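Glutathione S-transferase (Sulfitobacter, PDB 4GF0) binds glutathione and, as a member of the glutathione S-transferase family, probably catalyses its conjugation to electrophilic substrates. Local coordinates at residues A[18-28]-A[196-207]; A[91-99]-A[154-165]. One frame throughout, in Å; residues are numbered along the deposited sequence.

Interaction 1 of 2, residues A[18-28]-A[196-207]; sequences AIAIEEAALPY and RASVAAVKDKGM
E23 and R196 meet in a side-on salt bridge: NE of R196 gives an almost straight bond to OE2 of E23, 2.8 Å away, while NH2 of R196 reaches OE1 of E23 at 2.9 Å. Both oxygens lie in the guanidinium plane, but the carboxylate is turned 39° from it. The OG of S198 donates to the same OE2 of E23 on its anti side, and a water adds a further bond there while accepting from the backbone N of S198, so one oxygen collects three donors at the start of helix 197-204. E22, the neighbouring residue, is gripped in a similar way by residues further along the partner segment. NZ of K205 takes the syn lone pair of OE2 of E22 at 2.6 Å, and the hydroxyl of Y28 donates to that oxygen from the anti side. The bend at chi2 (-79°) lays the carboxyl end of E22 over A201, whose CB is 3.5 Å from CD of E22. Beneath the charges, CG1 of V202 fits between A18 and I19, and SD of M207 rests 3.5 Å from CB of A18. Further out, Y153 OH is hydrogen-bonded to NH1 of R196, and F159 makes a cation-pi contact with its guanidinium. I19 continues inward onto P164, F167 and V168 of helix 162-170. The two helices cross at 124°, their axes 8.3 Å apart. Helix 197-204 ends in a Schellman motif at G206, and this interdomain packing of the GST fold joins the first thioredoxin-like helix to the C-terminal one.

Interaction 2 of 2, residues A[91-99]-A[154-165]; sequences AAAQMRSAM and VLGEDFSLADPY
M95 and A162 mark the nearest backbone approach, their CA atoms 5.4 Å apart, where a continuous run of helix 89-111 passes a loop that turns into helix 162-170. The contact between 91-99 and 154-165 is van der Waals packing, mostly of apolar side chains, with some carbonyl oxygens and OG of S160 against carbon. M95 reaches across with CG anti to its backbone N (chi1 176°), which brings that carbon to 3.5 Å from OG of S160 and sets SD beside CB of L161. One turn on, SD of M99 reaches the same CB at 3.9 Å, so two sulfurs lie against one carbon of L161. The methyl of A162 packs against CB of A98 at 3.9 Å and lies close to the carbonyl O of M95; CG1 of V154 meets the same methyl of A98 beside it. At the opposite end CD2 of L155 lies 3.5 Å from O of A91. Y165 closes the row: its CD2 is 3.9 Å from CB of M99, and CE2 approaches the carbonyl O of M99 obliquely, while L72, L102 and A103 also touch the ring. An alanine in place of Y165 would probably open a gap beside M99 and remove a contact to the bound glutathione, which the tyrosine side chain touches. The loop is held in shape by D163, whose OD1 accepts from N of V154 through its syn lone pair at 2.8 Å and whose OD2 accepts from N of S160. OG of S160 in turn accepts from N of A162. S160 and D163 thus form a capping box at the start of helix 162-170, consistent with the N-capping box known from the hydrophobic core of the GST all-helical domain.

How the interactions relate
Interactions 1 and 2 have centres 18 Å apart and meet through helix 162-170 and the loop before it. F159 is one bridge: its CE1 lies 3.4 Å from NE of R196, and its CE2 3.6 Å from CD of E23, so the residue just ahead of the capping box also packs on the interdomain salt bridge. P164 is the other, with CB 3.8 Å from CG2 of I19. Interaction 1 thus joins the two domains, whereas interaction 2 packs the helical domain internally. Their relation to the ligand differs: the Y165 side chain lies about 4 Å from a bound glutathione, that of M207 about 12 Å from one.

Interaction 1 of 2, residues A[18-28]-A[196-207]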
ATOM      1  N   ALA A  18       9.928   0.263  12.438  1.00 10.90           N
ATOM      2  CA  ALA A  18      10.739   0.389  13.648  1.00 10.43           C
ATOM      3  C   ALA A  18      10.597   1.783  14.257  1.00 10.38           C
ATOM      4  O   ALA A  18      10.447   1.936  15.475  1.00 12.29           O
ATOM      5  CB  ALA A  18      12.189   0.086  13.344  1.00 11.49           C
ATOM      6  N   ILE A  19      10.622   2.793  13.404  1.00 12.83           N
ATOM      7  CA  ILE A  19      10.460   4.167  13.865  1.00 12.52           C
ATOM      8  C   ILE A  19       9.121   4.335  14.581  1.00 12.85           C
ATOM      9  O   ILE A  19       9.058   4.945  15.647  1.00 11.82           O
ATOM     10  CB  ILE A  19      10.578   5.143  12.704  1.00 11.83           C
ATOM     11  CG1 ILE A  19      12.029   5.149  12.224  1.00 12.28           C
ATOM     12  CG2 ILE A  19      10.165   6.567  13.135  1.00 13.63           C
ATOM     13  CD1 ILE A  19      12.240   5.876  10.874  1.00 13.64           C
ATOM     14  N   ALA A  20       8.056   3.783  14.007  1.00 11.21           N
ATOM     15  CA  ALA A  20       6.745   3.881  14.635  1.00 13.80           C
ATOM     16  C   ALA A  20       6.697   3.172  15.983  1.00 11.16           C
ATOM     17  O   ALA A  20       6.081   3.673  16.929  1.00 10.90           O
ATOM     18  CB  ALA A  20       5.658   3.349  13.711  1.00  9.22           C
ATOM     19  N   ILE A  21       7.342   2.010  16.074  1.00  9.38           N
ATOM     20  CA  ILE A  21       7.353   1.272  17.328  1.00  9.50           C
ATOM     21  C   ILE A  21       8.093   2.076  18.391  1.00 12.78           C
ATOM     22  O   ILE A  21       7.681   2.115  19.551  1.00 13.73           O
ATOM     23  CB  ILE A  21       7.986  -0.123  17.178  1.00 10.57           C
ATOM     24  CG1 ILE A  21       7.144  -0.957  16.209  1.00 10.73           C
ATOM     25  CG2 ILE A  21       7.988  -0.827  18.534  1.00 12.51           C
ATOM     26  CD1 ILE A  21       7.772  -2.292  15.807  1.00 14.62           C
ATOM     27  N   GLU A  22       9.180   2.735  17.990  1.00 11.77           N
ATOM     28  CA  GLU A  22       9.898   3.608  18.913  1.00 13.87           C
ATOM     29  C   GLU A  22       9.029   4.778  19.375  1.00 13.72           C
ATOM     30  O   GLU A  22       9.044   5.146  20.556  1.00 14.40           O
ATOM     31  CB  GLU A  22      11.186   4.146  18.273  1.00 15.01           C
ATOM     32  CG  GLU A  22      12.177   3.074  17.839  1.00 15.34           C
ATOM     33  CD  GLU A  22      12.996   2.508  18.983  1.00 24.29           C
ATOM     34  OE1 GLU A  22      12.831   2.963  20.140  1.00 25.94           O
ATOM     35  OE2 GLU A  22      13.824   1.603  18.722  1.00 21.74           O
ATOM     36  N   GLU A  23       8.278   5.370  18.451  1.00 12.68           N
ATOM     37  CA  GLU A  23       7.395   6.484  18.795  1.00 11.81           C
ATOM     38  C   GLU A  23       6.340   6.014  19.787  1.00 16.06           C
ATOM     39  O   GLU A  23       5.923   6.771  20.660  1.00 16.41           O
ATOM     40  CB  GLU A  23       6.701   7.052  17.550  1.00 14.43           C
ATOM     41  CG  GLU A  23       7.588   7.841  16.615  1.00 14.32           C
ATOM     42  CD  GLU A  23       7.896   9.238  17.144  1.00 16.38           C
ATOM     43  OE1 GLU A  23       7.078   9.784  17.924  1.00 17.16           O
ATOM     44  OE2 GLU A  23       8.958   9.797  16.776  1.00 17.22           O
ATOM     45  N   ALA A  24       5.926   4.758  19.650  1.00 13.42           N
ATOM     46  CA  ALA A  24       4.896   4.165  20.506  1.00 15.35           C
ATOM     47  C   ALA A  24       5.428   3.778  21.886  1.00 16.98           C
ATOM     48  O   ALA A  24       4.652   3.380  22.772  1.00 16.57           O
ATOM     49  CB  ALA A  24       4.293   2.948  19.826  1.00 16.92           C
ATOM     50  N   ALA A  25       6.744   3.892  22.054  1.00 15.35           N
ATOM     51  CA  ALA A  25       7.434   3.515  23.284  1.00 20.91           C
ATOM     52  C   ALA A  25       7.201   2.054  23.650  1.00 23.31           C
ATOM     53  O   ALA A  25       7.083   1.712  24.824  1.00 23.37           O
ATOM     54  CB  ALA A  25       7.013   4.431  24.443  1.00 21.73           C
ATOM     55  N   LEU A  26       7.153   1.185  22.647  1.00 13.92           N
ATOM     56  CA  LEU A  26       6.963  -0.234  22.898  1.00 15.79           C
ATOM     57  C   LEU A  26       8.295  -0.966  22.815  1.00 17.57           C
ATOM     58  O   LEU A  26       9.158  -0.604  22.015  1.00 18.20           O
ATOM     59  CB  LEU A  26       5.990  -0.827  21.883  1.00 16.98           C
ATOM     60  CG  LEU A  26       4.554  -0.323  22.002  1.00 24.79           C
ATOM     61  CD1 LEU A  26       3.717  -0.843  20.848  1.00 23.10           C
ATOM     62  CD2 LEU A  26       3.985  -0.783  23.330  1.00 22.57           C
ATOM     63  N   PRO A  27       8.479  -1.992  23.655  1.00 17.85           N
ATOM     64  CA  PRO A  27       9.680  -2.812  23.479  1.00 18.50           C
ATOM     65  C   PRO A  27       9.468  -3.724  22.275  1.00 18.78           C
ATOM     66  O   PRO A  27       8.340  -4.124  21.991  1.00 17.77           O
ATOM     67  CB  PRO A  27       9.747  -3.627  24.775  1.00 25.51           C
ATOM     68  CG  PRO A  27       8.315  -3.729  25.226  1.00 24.69           C
ATOM     69  CD  PRO A  27       7.638  -2.445  24.776  1.00 20.47           C
ATOM     70  N   TYR A  28      10.531  -4.012  21.536  1.00 14.39           N
ATOM     71  CA  TYR A  28      10.428  -4.930  20.419  1.00 13.87           C
ATOM     72  C   TYR A  28      11.789  -5.533  20.168  1.00 19.28           C
ATOM     73  O   TYR A  28      12.807  -5.036  20.669  1.00 19.32           O
ATOM     74  CB  TYR A  28       9.901  -4.243  19.142  1.00 10.95           C
ATOM     75  CG  TYR A  28      10.836  -3.218  18.527  1.00 12.29           C
ATOM     76  CD1 TYR A  28      11.101  -2.012  19.163  1.00 17.03           C
ATOM     77  CD2 TYR A  28      11.426  -3.444  17.295  1.00 17.92           C
ATOM     78  CE1 TYR A  28      11.945  -1.066  18.583  1.00 17.76           C
ATOM     79  CE2 TYR A  28      12.259  -2.502  16.715  1.00 17.68           C
ATOM     80  CZ  TYR A  28      12.515  -1.326  17.363  1.00 16.25           C
ATOM     81  OH  TYR A  28      13.351  -0.396  16.783  1.00 20.69           O
ATOM     82  N   ARG A 196      14.307  13.594  15.861  1.00 14.51           N
ATOM     83  CA  ARG A 196      13.365  12.897  16.743  1.00 15.13           C
ATOM     84  C   ARG A 196      14.019  11.725  17.461  1.00 13.06           C
ATOM     85  O   ARG A 196      14.925  11.071  16.928  1.00 13.59           O
ATOM     86  CB  ARG A 196      12.133  12.400  15.965  1.00 15.27           C
ATOM     87  CG  ARG A 196      11.188  13.515  15.505  1.00 18.60           C
ATOM     88  CD  ARG A 196       9.922  12.946  14.853  1.00 16.41           C
ATOM     89  NE  ARG A 196       8.952  12.433  15.829  1.00 15.86           N
ATOM     90  CZ  ARG A 196       7.979  13.154  16.385  1.00 19.04           C
ATOM     91  NH1 ARG A 196       7.839  14.439  16.085  1.00 15.63           N
ATOM     92  NH2 ARG A 196       7.144  12.590  17.258  1.00 13.71           N
ATOM     93  N   ALA A 197      13.554  11.459  18.676  1.00 13.56           N
ATOM     94  CA  ALA A 197      14.105  10.361  19.465  1.00 14.21           C
ATOM     95  C   ALA A 197      13.974   9.002  18.772  1.00 15.36           C
ATOM     96  O   ALA A 197      14.878   8.163  18.856  1.00 15.35           O
ATOM     97  CB  ALA A 197      13.452  10.329  20.845  1.00 13.53           C
ATOM     98  N   SER A 198      12.857   8.784  18.087  1.00 12.79           N
ATOM     99  CA  SER A 198      12.599   7.502  17.438  1.00 14.12           C
ATOM    100  C   SER A 198      13.631   7.217  16.362  1.00 18.08           C
ATOM    101  O   SER A 198      14.102   6.092  16.218  1.00 15.54           O
ATOM    102  CB  SER A 198      11.212   7.508  16.822  1.00 13.50           C
ATOM    103  OG  SER A 198      11.102   8.604  15.922  1.00 16.26           O
ATOM    104  N   VAL A 199      13.985   8.247  15.605  1.00 17.07           N
ATOM    105  CA  VAL A 199      14.926   8.086  14.503  1.00 17.16           C
ATOM    106  C   VAL A 199      16.346   7.906  15.030  1.00 19.10           C
ATOM    107  O   VAL A 199      17.113   7.096  14.507  1.00 19.71           O
ATOM    108  CB  VAL A 199      14.847   9.286  13.545  1.00 16.31           C
ATOM    109  CG1 VAL A 199      15.963   9.230  12.509  1.00 18.29           C
ATOM    110  CG2 VAL A 199      13.476   9.298  12.859  1.00 16.41           C
ATOM    111  N   ALA A 200      16.703   8.651  16.072  1.00 16.70           N
ATOM    112  CA  ALA A 200      17.990   8.432  16.723  1.00 19.64           C
ATOM    113  C   ALA A 200      18.100   6.999  17.249  1.00 19.97           C
ATOM    114  O   ALA A 200      19.170   6.385  17.188  1.00 20.97           O
ATOM    115  CB  ALA A 200      18.202   9.420  17.847  1.00 18.38           C
ATOM    116  N   ALA A 201      16.990   6.473  17.764  1.00 17.91           N
ATOM    117  CA  ALA A 201      16.964   5.116  18.308  1.00 20.05           C
ATOM    118  C   ALA A 201      17.225   4.054  17.244  1.00 21.58           C
ATOM    119  O   ALA A 201      17.979   3.102  17.487  1.00 24.24           O
ATOM    120  CB  ALA A 201      15.647   4.845  19.006  1.00 23.19           C
ATOM    121  N   VAL A 202      16.602   4.185  16.074  1.00 17.66           N
ATOM    122  CA  VAL A 202      16.806   3.166  15.043  1.00 17.84           C
ATOM    123  C   VAL A 202      18.211   3.265  14.438  1.00 24.28           C
ATOM    124  O   VAL A 202      18.792   2.246  14.062  1.00 21.53           O
ATOM    125  CB  VAL A 202      15.720   3.175  13.942  1.00 18.00           C
ATOM    126  CG1 VAL A 202      14.340   3.016  14.567  1.00 15.72           C
ATOM    127  CG2 VAL A 202      15.793   4.454  13.099  1.00 18.80           C
ATOM    128  N   LYS A 203      18.758   4.475  14.358  1.00 21.21           N
ATOM    129  CA  LYS A 203      20.142   4.644  13.919  1.00 25.03           C
ATOM    130  C   LYS A 203      21.087   3.944  14.882  1.00 27.22           C
ATOM    131  O   LYS A 203      22.041   3.283  14.466  1.00 30.27           O
ATOM    132  CB  LYS A 203      20.515   6.123  13.829  1.00 23.05           C
ATOM    133  CG  LYS A 203      20.116   6.798  12.531  1.00 33.93           C
ATOM    134  CD  LYS A 203      20.597   8.245  12.502  1.00 40.14           C
ATOM    135  CE  LYS A 203      20.100   8.970  11.259  1.00 41.38           C
ATOM    136  NZ  LYS A 203      20.299  10.440  11.372  1.00 41.19           N
ATOM    137  N   ASP A 204      20.814   4.091  16.175  1.00 24.76           N
ATOM    138  CA  ASP A 204      21.643   3.471  17.206  1.00 30.67           C
ATOM    139  C   ASP A 204      21.579   1.951  17.110  1.00 31.95           C
ATOM    140  O   ASP A 204      22.493   1.253  17.541  1.00 34.94           O
ATOM    141  CB  ASP A 204      21.197   3.926  18.602  1.00 35.80           C
ATOM    142  CG  ASP A 204      21.632   5.343  18.929  1.00 49.74           C
ATOM    143  OD1 ASP A 204      22.634   5.812  18.348  1.00 54.38           O
ATOM    144  OD2 ASP A 204      20.978   5.988  19.778  1.00 53.52           O
ATOM    145  N   LYS A 205      20.494   1.443  16.537  1.00 27.58           N
ATOM    146  CA  LYS A 205      20.303   0.005  16.386  1.00 26.47           C
ATOM    147  C   LYS A 205      20.826  -0.496  15.046  1.00 30.17           C
ATOM    148  O   LYS A 205      20.632  -1.663  14.699  1.00 28.90           O
ATOM    149  CB  LYS A 205      18.825  -0.365  16.552  1.00 28.72           C
ATOM    150  CG  LYS A 205      18.311  -0.186  17.975  1.00 31.48           C
ATOM    151  CD  LYS A 205      16.858  -0.611  18.112  1.00 32.31           C
ATOM    152  CE  LYS A 205      16.497  -0.812  19.576  1.00 39.23           C
ATOM    153  NZ  LYS A 205      15.631   0.266  20.124  1.00 34.50           N
ATOM    154  N   GLY A 206      21.478   0.397  14.304  1.00 28.22           N
ATOM    155  CA  GLY A 206      22.107   0.062  13.039  1.00 32.84           C
ATOM    156  C   GLY A 206      21.154  -0.085  11.864  1.00 31.05           C
ATOM    157  O   GLY A 206      21.435  -0.835  10.925  1.00 31.48           O
ATOM    158  N   MET A 207      20.033   0.631  11.899  1.00 21.66           N
ATOM    159  CA  MET A 207      19.002   0.450  10.872  1.00 20.29           C
ATOM    160  C   MET A 207      19.077   1.455   9.735  1.00 23.48           C
ATOM    161  O   MET A 207      18.462   1.255   8.686  1.00 29.73           O
ATOM    162  CB  MET A 207      17.611   0.524  11.503  1.00 23.26           C
ATOM    163  CG  MET A 207      17.394  -0.460  12.612  1.00 19.25           C
ATOM    164  SD  MET A 207      15.641  -0.513  13.030  1.00 28.38           S
ATOM    165  CE  MET A 207      15.668  -1.800  14.271  1.00 25.10           C
TER
HETATM  166  O   HOH W   1      10.527  10.602  18.863  1.00 16.17           O

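Interaction 2 of 2, residues A[91-99]-A[154-165]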
ATOM      1  N   ALA A  91      -8.464  14.075   8.411  1.00 14.25           N
ATOM      2  CA  ALA A  91      -7.022  14.129   8.607  1.00 13.75           C
ATOM      3  C   ALA A  91      -6.409  12.726   8.529  1.00 13.30           C
ATOM      4  O   ALA A  91      -5.349  12.545   7.931  1.00 14.49           O
ATOM      5  CB  ALA A  91      -6.688  14.785   9.949  1.00 19.42           C
ATOM      6  N   ALA A  92      -7.058  11.737   9.141  1.00 12.25           N
ATOM      7  CA  ALA A  92      -6.572  10.361   9.047  1.00 11.53           C
ATOM      8  C   ALA A  92      -6.549   9.879   7.592  1.00 10.78           C
ATOM      9  O   ALA A  92      -5.663   9.123   7.199  1.00 12.01           O
ATOM     10  CB  ALA A  92      -7.412   9.409   9.922  1.00 11.34           C
ATOM     11  N   ALA A  93      -7.526  10.314   6.801  1.00 12.43           N
ATOM     12  CA  ALA A  93      -7.586   9.926   5.396  1.00 12.96           C
ATOM     13  C   ALA A  93      -6.451  10.582   4.613  1.00 14.94           C
ATOM     14  O   ALA A  93      -5.893  10.000   3.681  1.00 14.17           O
ATOM     15  CB  ALA A  93      -8.959  10.271   4.792  1.00 12.18           C
ATOM     16  N   GLN A  94      -6.092  11.801   4.992  1.00 13.36           N
ATOM     17  CA  GLN A  94      -4.988  12.474   4.327  1.00 11.33           C
ATOM     18  C   GLN A  94      -3.674  11.789   4.686  1.00 14.42           C
ATOM     19  O   GLN A  94      -2.778  11.694   3.857  1.00 13.99           O
ATOM     20  CB  GLN A  94      -4.979  13.959   4.694  1.00 13.22           C
ATOM     21  CG  GLN A  94      -6.188  14.708   4.156  1.00 19.05           C
ATOM     22  CD  GLN A  94      -6.325  16.093   4.741  1.00 24.71           C
ATOM     23  OE1 GLN A  94      -6.084  16.302   5.935  1.00 24.08           O
ATOM     24  NE2 GLN A  94      -6.732  17.052   3.908  1.00 25.25           N
ATOM     25  N   MET A  95      -3.578  11.323   5.932  1.00 11.17           N
ATOM     26  CA  MET A  95      -2.437  10.541   6.392  1.00 11.06           C
ATOM     27  C   MET A  95      -2.349   9.264   5.563  1.00 12.60           C
ATOM     28  O   MET A  95      -1.291   8.923   5.048  1.00 10.25           O
ATOM     29  CB  MET A  95      -2.608  10.185   7.871  1.00  9.98           C
ATOM     30  CG  MET A  95      -1.519   9.284   8.448  1.00 11.55           C
ATOM     31  SD  MET A  95      -2.048   8.535   9.994  1.00 13.02           S
ATOM     32  CE  MET A  95      -3.159   7.257   9.379  1.00 11.96           C
ATOM     33  N   ARG A  96      -3.469   8.568   5.406  1.00 12.18           N
ATOM     34  CA  ARG A  96      -3.450   7.301   4.667  1.00  9.29           C
ATOM     35  C   ARG A  96      -3.260   7.489   3.171  1.00 12.08           C
ATOM     36  O   ARG A  96      -2.710   6.615   2.504  1.00 11.74           O
ATOM     37  CB  ARG A  96      -4.687   6.441   4.971  1.00 10.69           C
ATOM     38  CG  ARG A  96      -4.639   5.851   6.379  1.00 10.52           C
ATOM     39  CD  ARG A  96      -5.660   4.746   6.581  1.00 10.55           C
ATOM     40  NE  ARG A  96      -5.660   4.368   7.993  1.00 10.86           N
ATOM     41  CZ  ARG A  96      -6.499   4.864   8.899  1.00 13.84           C
ATOM     42  NH1 ARG A  96      -7.442   5.730   8.537  1.00 14.25           N
ATOM     43  NH2 ARG A  96      -6.392   4.489  10.171  1.00 12.93           N
ATOM     44  N   SER A  97      -3.700   8.627   2.643  1.00 12.45           N
ATOM     45  CA  SER A  97      -3.485   8.915   1.233  1.00 11.21           C
ATOM     46  C   SER A  97      -1.995   8.989   0.985  1.00 11.75           C
ATOM     47  O   SER A  97      -1.498   8.465  -0.009  1.00 13.87           O
ATOM     48  CB  SER A  97      -4.127  10.244   0.843  1.00 14.33           C
ATOM     49  OG  SER A  97      -3.796  10.571  -0.499  1.00 22.39           O
ATOM     50  N   ALA A  98      -1.278   9.641   1.896  1.00 12.84           N
ATOM     51  CA  ALA A  98       0.170   9.745   1.762  1.00 15.16           C
ATOM     52  C   ALA A  98       0.786   8.354   1.809  1.00 13.30           C
ATOM     53  O   ALA A  98       1.675   8.033   1.021  1.00 13.13           O
ATOM     54  CB  ALA A  98       0.749  10.617   2.870  1.00 14.97           C
ATOM     55  N   MET A  99       0.301   7.525   2.727  1.00  9.89           N
ATOM     56  CA  MET A  99       0.845   6.174   2.889  1.00 11.48           C
ATOM     57  C   MET A  99       0.602   5.302   1.657  1.00 12.88           C
ATOM     58  O   MET A  99       1.508   4.625   1.186  1.00 12.55           O
ATOM     59  CB  MET A  99       0.305   5.513   4.161  1.00 13.94           C
ATOM     60  CG  MET A  99       0.695   6.272   5.428  1.00  8.85           C
ATOM     61  SD  MET A  99      -0.357   5.859   6.845  1.00 13.43           S
ATOM     62  CE  MET A  99       0.099   4.156   7.114  1.00 15.19           C
ATOM     63  N   VAL A 154       3.711  15.621   7.530  1.00 14.26           N
ATOM     64  CA  VAL A 154       2.685  15.425   6.502  1.00 15.66           C
ATOM     65  C   VAL A 154       1.377  16.166   6.805  1.00 16.47           C
ATOM     66  O   VAL A 154       0.844  16.870   5.958  1.00 19.88           O
ATOM     67  CB  VAL A 154       2.415  13.931   6.265  1.00 16.36           C
ATOM     68  CG1 VAL A 154       1.177  13.741   5.370  1.00 16.46           C
ATOM     69  CG2 VAL A 154       3.635  13.282   5.643  1.00 17.14           C
ATOM     70  N   LEU A 155       0.880  16.033   8.029  1.00 15.31           N
ATOM     71  CA  LEU A 155      -0.385  16.672   8.387  1.00 18.48           C
ATOM     72  C   LEU A 155      -0.219  18.099   8.880  1.00 23.26           C
ATOM     73  O   LEU A 155      -1.198  18.734   9.280  1.00 25.41           O
ATOM     74  CB  LEU A 155      -1.090  15.865   9.461  1.00 15.55           C
ATOM     75  CG  LEU A 155      -1.503  14.474   8.983  1.00 17.98           C
ATOM     76  CD1 LEU A 155      -2.082  13.715  10.140  1.00 17.27           C
ATOM     77  CD2 LEU A 155      -2.520  14.577   7.854  1.00 19.31           C
ATOM     78  N   GLY A 156       1.010  18.604   8.856  1.00 18.36           N
ATOM     79  CA  GLY A 156       1.280  19.950   9.338  1.00 19.71           C
ATOM     80  C   GLY A 156       2.000  19.905  10.669  1.00 21.91           C
ATOM     81  O   GLY A 156       3.060  19.285  10.785  1.00 18.92           O
ATOM     82  N   GLU A 157       1.418  20.541  11.681  1.00 22.82           N
ATOM     83  CA  GLU A 157       1.976  20.525  13.033  1.00 27.04           C
ATOM     84  C   GLU A 157       2.105  19.111  13.610  1.00 21.77           C
ATOM     85  O   GLU A 157       3.077  18.801  14.301  1.00 23.57           O
ATOM     86  CB  GLU A 157       1.123  21.397  13.970  1.00 29.89           C
ATOM     87  CG  GLU A 157       1.394  21.177  15.462  1.00 34.66           C
ATOM     88  CD  GLU A 157       0.477  21.998  16.368  1.00 43.13           C
ATOM     89  OE1 GLU A 157      -0.196  22.925  15.865  1.00 46.63           O
ATOM     90  OE2 GLU A 157       0.428  21.714  17.588  1.00 42.68           O
ATOM     91  N   ASP A 158       1.133  18.253  13.321  1.00 18.41           N
ATOM     92  CA  ASP A 158       1.039  16.952  13.977  1.00 18.42           C
ATOM     93  C   ASP A 158       1.743  15.816  13.239  1.00 17.84           C
ATOM     94  O   ASP A 158       1.460  15.538  12.079  1.00 22.09           O
ATOM     95  CB  ASP A 158      -0.433  16.586  14.175  1.00 21.01           C
ATOM     96  CG  ASP A 158      -1.186  17.636  14.966  1.00 32.97           C
ATOM     97  OD1 ASP A 158      -0.624  18.140  15.956  1.00 32.22           O
ATOM     98  OD2 ASP A 158      -2.327  17.969  14.592  1.00 44.19           O
ATOM     99  N   PHE A 159       2.662  15.168  13.945  1.00 16.64           N
ATOM    100  CA  PHE A 159       3.305  13.941  13.504  1.00 14.15           C
ATOM    101  C   PHE A 159       2.265  12.825  13.375  1.00 16.60           C
ATOM    102  O   PHE A 159       1.294  12.768  14.144  1.00 15.65           O
ATOM    103  CB  PHE A 159       4.329  13.563  14.577  1.00 16.86           C
ATOM    104  CG  PHE A 159       5.178  12.375  14.242  1.00 16.75           C
ATOM    105  CD1 PHE A 159       6.317  12.520  13.463  1.00 14.69           C
ATOM    106  CD2 PHE A 159       4.880  11.123  14.757  1.00 16.00           C
ATOM    107  CE1 PHE A 159       7.121  11.431  13.182  1.00 15.60           C
ATOM    108  CE2 PHE A 159       5.677  10.025  14.469  1.00 18.14           C
ATOM    109  CZ  PHE A 159       6.807  10.183  13.681  1.00 14.93           C
ATOM    110  N   SER A 160       2.461  11.922  12.417  1.00 14.51           N
ATOM    111  CA  SER A 160       1.521  10.815  12.226  1.00  9.33           C
ATOM    112  C   SER A 160       2.230   9.640  11.587  1.00 11.25           C
ATOM    113  O   SER A 160       3.414   9.722  11.266  1.00 11.64           O
ATOM    114  CB  SER A 160       0.354  11.246  11.320  1.00  9.52           C
ATOM    115  OG  SER A 160       0.785  11.411   9.974  1.00 13.28           O
ATOM    116  N   LEU A 161       1.496   8.548  11.372  1.00 10.22           N
ATOM    117  CA  LEU A 161       2.061   7.393  10.676  1.00  8.62           C
ATOM    118  C   LEU A 161       2.645   7.695   9.304  1.00 10.55           C
ATOM    119  O   LEU A 161       3.519   6.964   8.838  1.00 11.59           O
ATOM    120  CB  LEU A 161       1.010   6.298  10.486  1.00 10.79           C
ATOM    121  CG  LEU A 161       0.424   5.658  11.734  1.00 15.50           C
ATOM    122  CD1 LEU A 161      -0.582   4.615  11.241  1.00  9.37           C
ATOM    123  CD2 LEU A 161       1.524   5.012  12.598  1.00 12.04           C
ATOM    124  N   ALA A 162       2.171   8.748   8.645  1.00 12.65           N
ATOM    125  CA  ALA A 162       2.674   9.042   7.310  1.00 11.94           C
ATOM    126  C   ALA A 162       4.136   9.464   7.362  1.00 14.86           C
ATOM    127  O   ALA A 162       4.876   9.276   6.400  1.00 13.25           O
ATOM    128  CB  ALA A 162       1.832  10.110   6.618  1.00 11.80           C
ATOM    129  N   ASP A 163       4.558  10.014   8.497  1.00 11.60           N
ATOM    130  CA  ASP A 163       5.892  10.590   8.615  1.00 15.63           C
ATOM    131  C   ASP A 163       7.053   9.580   8.619  1.00 14.07           C
ATOM    132  O   ASP A 163       8.009   9.765   7.868  1.00 13.75           O
ATOM    133  CB  ASP A 163       5.949  11.573   9.787  1.00 14.34           C
ATOM    134  CG  ASP A 163       4.990  12.729   9.596  1.00 12.83           C
ATOM    135  OD1 ASP A 163       5.118  13.418   8.557  1.00 15.83           O
ATOM    136  OD2 ASP A 163       4.094  12.924  10.456  1.00 15.65           O
ATOM    137  N   PRO A 164       6.976   8.511   9.434  1.00 13.98           N
ATOM    138  CA  PRO A 164       8.061   7.527   9.321  1.00 14.12           C
ATOM    139  C   PRO A 164       8.132   6.918   7.930  1.00 12.39           C
ATOM    140  O   PRO A 164       9.215   6.673   7.411  1.00 13.91           O
ATOM    141  CB  PRO A 164       7.638   6.433  10.304  1.00 12.13           C
ATOM    142  CG  PRO A 164       6.830   7.152  11.319  1.00 18.80           C
ATOM    143  CD  PRO A 164       6.073   8.195  10.560  1.00 12.87           C
ATOM    144  N   TYR A 165       6.965   6.662   7.351  1.00 13.38           N
ATOM    145  CA  TYR A 165       6.869   6.122   6.006  1.00 13.16           C
ATOM    146  C   TYR A 165       7.544   7.070   5.013  1.00 13.80           C
ATOM    147  O   TYR A 165       8.401   6.646   4.228  1.00 12.26           O
ATOM    148  CB  TYR A 165       5.389   5.904   5.641  1.00  9.19           C
ATOM    149  CG  TYR A 165       5.116   4.790   4.663  1.00 10.73           C
ATOM    150  CD1 TYR A 165       6.072   4.387   3.732  1.00 14.20           C
ATOM    151  CD2 TYR A 165       3.883   4.155   4.650  1.00 12.78           C
ATOM    152  CE1 TYR A 165       5.806   3.355   2.819  1.00 12.20           C
ATOM    153  CE2 TYR A 165       3.612   3.130   3.762  1.00 16.29           C
ATOM    154  CZ  TYR A 165       4.564   2.739   2.847  1.00 13.61           C
ATOM    155  OH  TYR A 165       4.253   1.723   1.969  1.00 12.42           O
TER